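Local coordinates for protein dITP/XTP pyrophosphatase (Staphylococcus aureus, PDB 4BNQ) that probably hydrolyses non-canonical purine nucleoside triphosphates such as XTP, dITP and ITP to monophosphate and diphosphate, cleansing the nucleotide pool, at residues Q11-D23 with K172-Q186. Residues are numbered along the deposited sequence; the frame is centred on the assembly and turned at random.
Sequences QGKINDFKVIFPD and KGQISHRRNAINLLQ. With PO4 (phosphate ion), chain C.
Ile20 packs as a knob among Gly173, Arg178, Arg179 and Ile182, where helix 11-20 crosses helix 177-186 at -54° beside the predicted substrate site of this HAM1-family NTPase. Its CG2 meets Ile182 CG2 at 3.5 Å. Gly173, without a CB, leaves room for Val19 CG1. Ile182 also sends CD1 to the edge of the Phe17 ring, 3.6 Å from CE1, and CG2 to CZ of Phe21. Arg178, its CG pointing opposite the backbone N (chi1 -174°) and its chain bent at chi2 and chi3, lays CD over one face of Phe17. Its NH2 bonds Asp16 OD2 at 3.1 Å on the anti side, tilted 22° out of the carboxylate plane, whereas Lys172 NZ takes the syn lone pair of the same oxygen at 3.0 Å. Lys13 CG lies over the guanidinium face, and its NZ holds O1 of a phosphate, probably from the crystallisation liquor, at 2.8 Å. The flank is looser: partly exposed Gln186 sets its amide nearly perpendicular to the Phe21 ring, NE2 3.4 Å from CE1. Lys172 also pairs with Asp152, Arg178 and Lys13 with Asp67. Asp16 thus probably offsets and orients two predicted substrate-binding cations, near a phosphate that Ser8 and Asn9, likewise predicted, also hold.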
loop_
_atom_site.group_PDB
_atom_site.type_symbol
_atom_site.label_atom_id
_atom_site.label_comp_id
_atom_site.label_asym_id
_atom_site.label_seq_id
_atom_site.Cartn_x
_atom_site.Cartn_y
_atom_site.Cartn_z
ATOM N N GLN A 11 9.214 15.939 14.783
ATOM C CA GLN A 11 8.315 15.514 15.853
ATOM C C GLN A 11 6.964 15.047 15.326
ATOM O O GLN A 11 6.315 14.211 15.958
ATOM C CB GLN A 11 8.150 16.624 16.905
ATOM C CG GLN A 11 9.458 16.989 17.610
ATOM C CD GLN A 11 9.994 15.849 18.466
ATOM O OE1 GLN A 11 9.238 14.970 18.901
ATOM N NE2 GLN A 11 11.303 15.852 18.704
ATOM N N GLY A 12 6.561 15.577 14.170
ATOM C CA GLY A 12 5.349 15.140 13.496
ATOM C C GLY A 12 5.467 13.692 13.062
ATOM O O GLY A 12 4.558 12.890 13.315
ATOM N N LYS A 13 6.590 13.350 12.425
ATOM C CA LYS A 13 6.865 11.965 12.053
ATOM C C LYS A 13 6.850 11.029 13.261
ATOM O O LYS A 13 6.238 9.959 13.205
ATOM C CB LYS A 13 8.209 11.844 11.332
ATOM C CG LYS A 13 8.277 12.522 9.980
ATOM C CD LYS A 13 9.523 12.060 9.241
ATOM C CE LYS A 13 9.792 12.916 7.995
ATOM N NZ LYS A 13 11.150 12.619 7.449
ATOM N N ILE A 14 7.530 11.416 14.335
ATOM C CA ILE A 14 7.557 10.595 15.545
ATOM C C ILE A 14 6.137 10.338 16.059
ATOM O O ILE A 14 5.801 9.216 16.404
ATOM C CB ILE A 14 8.441 11.196 16.665
ATOM C CG1 ILE A 14 9.884 10.729 16.522
ATOM C CG2 ILE A 14 8.028 10.678 18.020
ATOM C CD1 ILE A 14 10.562 11.189 15.351
ATOM N N ASN A 15 5.302 11.366 16.069
ATOM C CA ASN A 15 3.905 11.203 16.441
ATOM C C ASN A 15 3.190 10.170 15.579
ATOM O O ASN A 15 2.476 9.321 16.101
ATOM C CB ASN A 15 3.175 12.544 16.383
ATOM C CG ASN A 15 3.759 13.562 17.351
ATOM O OD1 ASN A 15 4.281 13.195 18.419
ATOM N ND2 ASN A 15 3.687 14.845 16.985
ATOM N N ASP A 16 3.380 10.235 14.264
ATOM C CA ASP A 16 2.740 9.271 13.370
ATOM C C ASP A 16 3.232 7.886 13.683
ATOM O O ASP A 16 2.476 6.923 13.636
ATOM C CB ASP A 16 3.103 9.537 11.912
ATOM C CG ASP A 16 2.352 10.692 11.316
ATOM O OD1 ASP A 16 1.561 11.335 12.034
ATOM O OD2 ASP A 16 2.570 10.964 10.113
ATOM N N PHE A 17 4.522 7.778 13.963
ATOM C CA PHE A 17 5.102 6.470 14.193
ATOM C C PHE A 17 4.551 5.859 15.472
ATOM O O PHE A 17 4.424 4.641 15.568
ATOM C CB PHE A 17 6.627 6.546 14.235
ATOM C CG PHE A 17 7.261 6.598 12.874
ATOM C CD1 PHE A 17 7.106 5.541 11.983
ATOM C CD2 PHE A 17 7.987 7.703 12.468
ATOM C CE1 PHE A 17 7.680 5.589 10.705
ATOM C CE2 PHE A 17 8.561 7.757 11.194
ATOM C CZ PHE A 17 8.407 6.693 10.319
ATOM N N LYS A 18 4.211 6.707 16.441
ATOM C CA LYS A 18 3.669 6.216 17.705
ATOM C C LYS A 18 2.281 5.608 17.497
ATOM O O LYS A 18 1.973 4.564 18.069
ATOM C CB LYS A 18 3.658 7.307 18.786
ATOM C CG LYS A 18 5.044 7.546 19.386
ATOM C CD LYS A 18 5.056 8.657 20.439
ATOM C CE LYS A 18 4.656 9.981 19.832
ATOM N NZ LYS A 18 4.733 11.120 20.801
ATOM N N VAL A 19 1.470 6.256 16.657
ATOM C CA VAL A 19 0.177 5.720 16.236
ATOM C C VAL A 19 0.318 4.364 15.539
ATOM O O VAL A 19 -0.419 3.427 15.831
ATOM C CB VAL A 19 -0.536 6.682 15.276
ATOM C CG1 VAL A 19 -1.843 6.038 14.731
ATOM C CG2 VAL A 19 -0.813 8.016 15.975
ATOM N N ILE A 20 1.297 4.269 14.647
ATOM C CA ILE A 20 1.511 3.092 13.802
ATOM C C ILE A 20 2.192 1.920 14.520
ATOM O O ILE A 20 2.061 0.780 14.101
ATOM C CB ILE A 20 2.335 3.501 12.553
ATOM C CG1 ILE A 20 1.456 4.265 11.568
ATOM C CG2 ILE A 20 2.913 2.309 11.824
ATOM C CD1 ILE A 20 2.294 5.097 10.602
ATOM N N PHE A 21 2.921 2.192 15.601
ATOM C CA PHE A 21 3.507 1.125 16.420
ATOM C C PHE A 21 2.971 1.199 17.843
ATOM O O PHE A 21 3.729 1.538 18.752
ATOM C CB PHE A 21 5.022 1.296 16.540
ATOM C CG PHE A 21 5.796 1.078 15.262
ATOM C CD1 PHE A 21 5.981 -0.194 14.739
ATOM C CD2 PHE A 21 6.400 2.142 14.624
ATOM C CE1 PHE A 21 6.731 -0.388 13.578
ATOM C CE2 PHE A 21 7.151 1.951 13.464
ATOM C CZ PHE A 21 7.321 0.692 12.947
ATOM N N PRO A 22 1.675 0.893 18.055
ATOM C CA PRO A 22 1.136 1.075 19.411
ATOM C C PRO A 22 1.695 0.048 20.387
ATOM O O PRO A 22 1.642 0.274 21.591
ATOM C CB PRO A 22 -0.376 0.886 19.226
ATOM C CG PRO A 22 -0.504 0.026 17.995
ATOM C CD PRO A 22 0.656 0.404 17.104
ATOM N N ASP A 23 2.229 -1.056 19.871
ATOM C CA ASP A 23 2.806 -2.080 20.733
ATOM C C ASP A 23 4.278 -1.814 21.046
ATOM O O ASP A 23 4.913 -2.584 21.765
ATOM C CB ASP A 23 2.645 -3.475 20.115
ATOM C CG ASP A 23 1.202 -3.972 20.157
ATOM O OD1 ASP A 23 0.436 -3.521 21.042
ATOM O OD2 ASP A 23 0.831 -4.811 19.302
ATOM N N LYS A 172 -5.426 8.901 9.907
ATOM C CA LYS A 172 -4.245 9.166 9.075
ATOM C C LYS A 172 -3.368 7.915 9.077
ATOM O O LYS A 172 -2.926 7.451 8.024
ATOM C CB LYS A 172 -3.447 10.381 9.597
ATOM C CG LYS A 172 -2.405 10.931 8.624
ATOM C CD LYS A 172 -1.395 11.897 9.304
ATOM C CE LYS A 172 -0.180 12.174 8.388
ATOM N NZ LYS A 172 0.872 13.125 8.923
ATOM N N GLY A 173 -3.174 7.340 10.260
ATOM C CA GLY A 173 -2.363 6.149 10.406
ATOM C C GLY A 173 -2.866 4.908 9.688
ATOM O O GLY A 173 -2.144 3.924 9.582
ATOM N N GLN A 174 -4.099 4.937 9.205
ATOM C CA GLN A 174 -4.644 3.803 8.475
ATOM C C GLN A 174 -4.298 3.903 6.993
ATOM O O GLN A 174 -4.297 2.896 6.282
ATOM C CB GLN A 174 -6.172 3.765 8.619
ATOM C CG GLN A 174 -6.696 3.482 10.024
ATOM C CD GLN A 174 -6.244 2.135 10.560
ATOM O OE1 GLN A 174 -6.794 1.089 10.202
ATOM N NE2 GLN A 174 -5.225 2.152 11.421
ATOM N N ILE A 175 -4.041 5.119 6.511
ATOM C CA ILE A 175 -3.947 5.327 5.067
ATOM C C ILE A 175 -2.746 6.109 4.545
ATOM O O ILE A 175 -2.594 6.248 3.340
ATOM C CB ILE A 175 -5.231 5.980 4.506
ATOM C CG1 ILE A 175 -5.477 7.334 5.165
ATOM C CG2 ILE A 175 -6.443 5.046 4.678
ATOM C CD1 ILE A 175 -5.098 8.492 4.284
ATOM N N SER A 176 -1.893 6.613 5.426
ATOM C CA SER A 176 -0.817 7.475 4.961
ATOM C C SER A 176 0.236 6.681 4.201
ATOM O O SER A 176 0.317 5.457 4.316
ATOM C CB SER A 176 -0.157 8.209 6.130
ATOM O OG SER A 176 0.671 7.312 6.870
ATOM N N HIS A 177 1.033 7.401 3.422
ATOM C CA HIS A 177 2.209 6.870 2.744
ATOM C C HIS A 177 3.189 6.214 3.728
ATOM O O HIS A 177 3.852 5.222 3.404
ATOM C CB HIS A 177 2.898 8.000 1.964
ATOM C CG HIS A 177 3.201 9.217 2.784
ATOM N ND1 HIS A 177 2.212 9.903 3.489
ATOM C CD2 HIS A 177 4.343 9.872 3.018
ATOM C CE1 HIS A 177 2.766 10.917 4.114
ATOM N NE2 HIS A 177 4.054 10.941 3.845
ATOM N N ARG A 178 3.267 6.775 4.927
ATOM C CA ARG A 178 4.139 6.250 5.964
ATOM C C ARG A 178 3.550 4.949 6.527
ATOM O O ARG A 178 4.283 4.021 6.815
ATOM C CB ARG A 178 4.322 7.294 7.061
ATOM C CG ARG A 178 5.329 6.945 8.149
ATOM C CD ARG A 178 6.036 8.213 8.689
ATOM N NE ARG A 178 5.202 9.388 8.562
ATOM C CZ ARG A 178 5.486 10.455 7.828
ATOM N NH1 ARG A 178 6.630 10.554 7.156
ATOM N NH2 ARG A 178 4.601 11.435 7.774
ATOM N N ARG A 179 2.231 4.880 6.675
ATOM C CA ARG A 179 1.603 3.622 7.067
ATOM C C ARG A 179 1.920 2.546 6.043
ATOM O O ARG A 179 2.225 1.411 6.407
ATOM C CB ARG A 179 0.089 3.769 7.212
ATOM C CG ARG A 179 -0.634 2.438 7.378
ATOM C CD ARG A 179 -0.180 1.717 8.641
ATOM N NE ARG A 179 -0.641 0.334 8.688
ATOM C CZ ARG A 179 -1.653 -0.087 9.433
ATOM N NH1 ARG A 179 -2.310 0.774 10.199
ATOM N NH2 ARG A 179 -2.007 -1.366 9.412
ATOM N N ASN A 180 1.870 2.900 4.764
ATOM C CA ASN A 180 2.099 1.907 3.714
ATOM C C ASN A 180 3.532 1.400 3.690
ATOM O O ASN A 180 3.759 0.219 3.467
ATOM C CB ASN A 180 1.716 2.451 2.331
ATOM C CG ASN A 180 0.224 2.496 2.129
ATOM O OD1 ASN A 180 -0.518 1.778 2.794
ATOM N ND2 ASN A 180 -0.229 3.348 1.219
ATOM N N ALA A 181 4.494 2.294 3.910
ATOM C CA ALA A 181 5.891 1.899 3.980
ATOM C C ALA A 181 6.138 0.989 5.166
ATOM O O ALA A 181 6.889 0.024 5.068
ATOM C CB ALA A 181 6.771 3.118 4.101
ATOM N N ILE A 182 5.541 1.327 6.302
ATOM C CA ILE A 182 5.764 0.565 7.517
ATOM C C ILE A 182 5.148 -0.835 7.400
ATOM O O ILE A 182 5.675 -1.777 7.985
ATOM C CB ILE A 182 5.208 1.289 8.759
ATOM C CG1 ILE A 182 6.027 2.536 9.054
ATOM C CG2 ILE A 182 5.258 0.385 9.987
ATOM C CD1 ILE A 182 7.457 2.248 9.502
ATOM N N ASN A 183 4.065 -0.973 6.628
ATOM C CA ASN A 183 3.431 -2.290 6.416
ATOM C C ASN A 183 4.397 -3.252 5.745
ATOM O O ASN A 183 4.464 -4.430 6.107
ATOM C CB ASN A 183 2.140 -2.191 5.588
ATOM C CG ASN A 183 0.958 -1.664 6.390
ATOM O OD1 ASN A 183 0.953 -1.709 7.627
ATOM N ND2 ASN A 183 -0.060 -1.170 5.682
ATOM N N LEU A 184 5.153 -2.736 4.780
ATOM C CA LEU A 184 6.207 -3.511 4.139
ATOM C C LEU A 184 7.311 -3.828 5.147
ATOM O O LEU A 184 7.871 -4.932 5.135
ATOM C CB LEU A 184 6.786 -2.771 2.927
ATOM C CG LEU A 184 5.861 -2.529 1.725
ATOM C CD1 LEU A 184 6.449 -1.453 0.791
ATOM C CD2 LEU A 184 5.621 -3.828 0.963
ATOM N N LEU A 185 7.611 -2.881 6.036
ATOM C CA LEU A 185 8.625 -3.121 7.073
ATOM C C LEU A 185 8.170 -4.214 8.026
ATOM O O LEU A 185 8.914 -5.156 8.294
ATOM C CB LEU A 185 8.922 -1.856 7.882
ATOM C CG LEU A 185 9.819 -2.068 9.115
ATOM C CD1 LEU A 185 11.216 -2.491 8.669
ATOM C CD2 LEU A 185 9.908 -0.802 9.988
ATOM N N GLN A 186 6.954 -4.074 8.551
ATOM C CA GLN A 186 6.429 -5.032 9.516
ATOM C C GLN A 186 6.317 -6.420 8.923
ATOM O O GLN A 186 6.545 -7.410 9.625
ATOM C CB GLN A 186 5.095 -4.557 10.106
ATOM C CG GLN A 186 5.302 -3.560 11.248
ATOM C CD GLN A 186 4.024 -2.889 11.679
ATOM O OE1 GLN A 186 3.041 -2.852 10.931
ATOM N NE2 GLN A 186 4.020 -2.355 12.894
HETATM P P PO4 C . 13.932 14.180 9.214
HETATM O O1 PO4 C . 13.228 12.827 9.330
HETATM O O2 PO4 C . 12.918 15.251 8.890
HETATM O O3 PO4 C . 14.943 14.105 8.084
HETATM O O4 PO4 C . 14.639 14.513 10.497
HETATM O O HOH W 1 1.321 8.401 9.097
#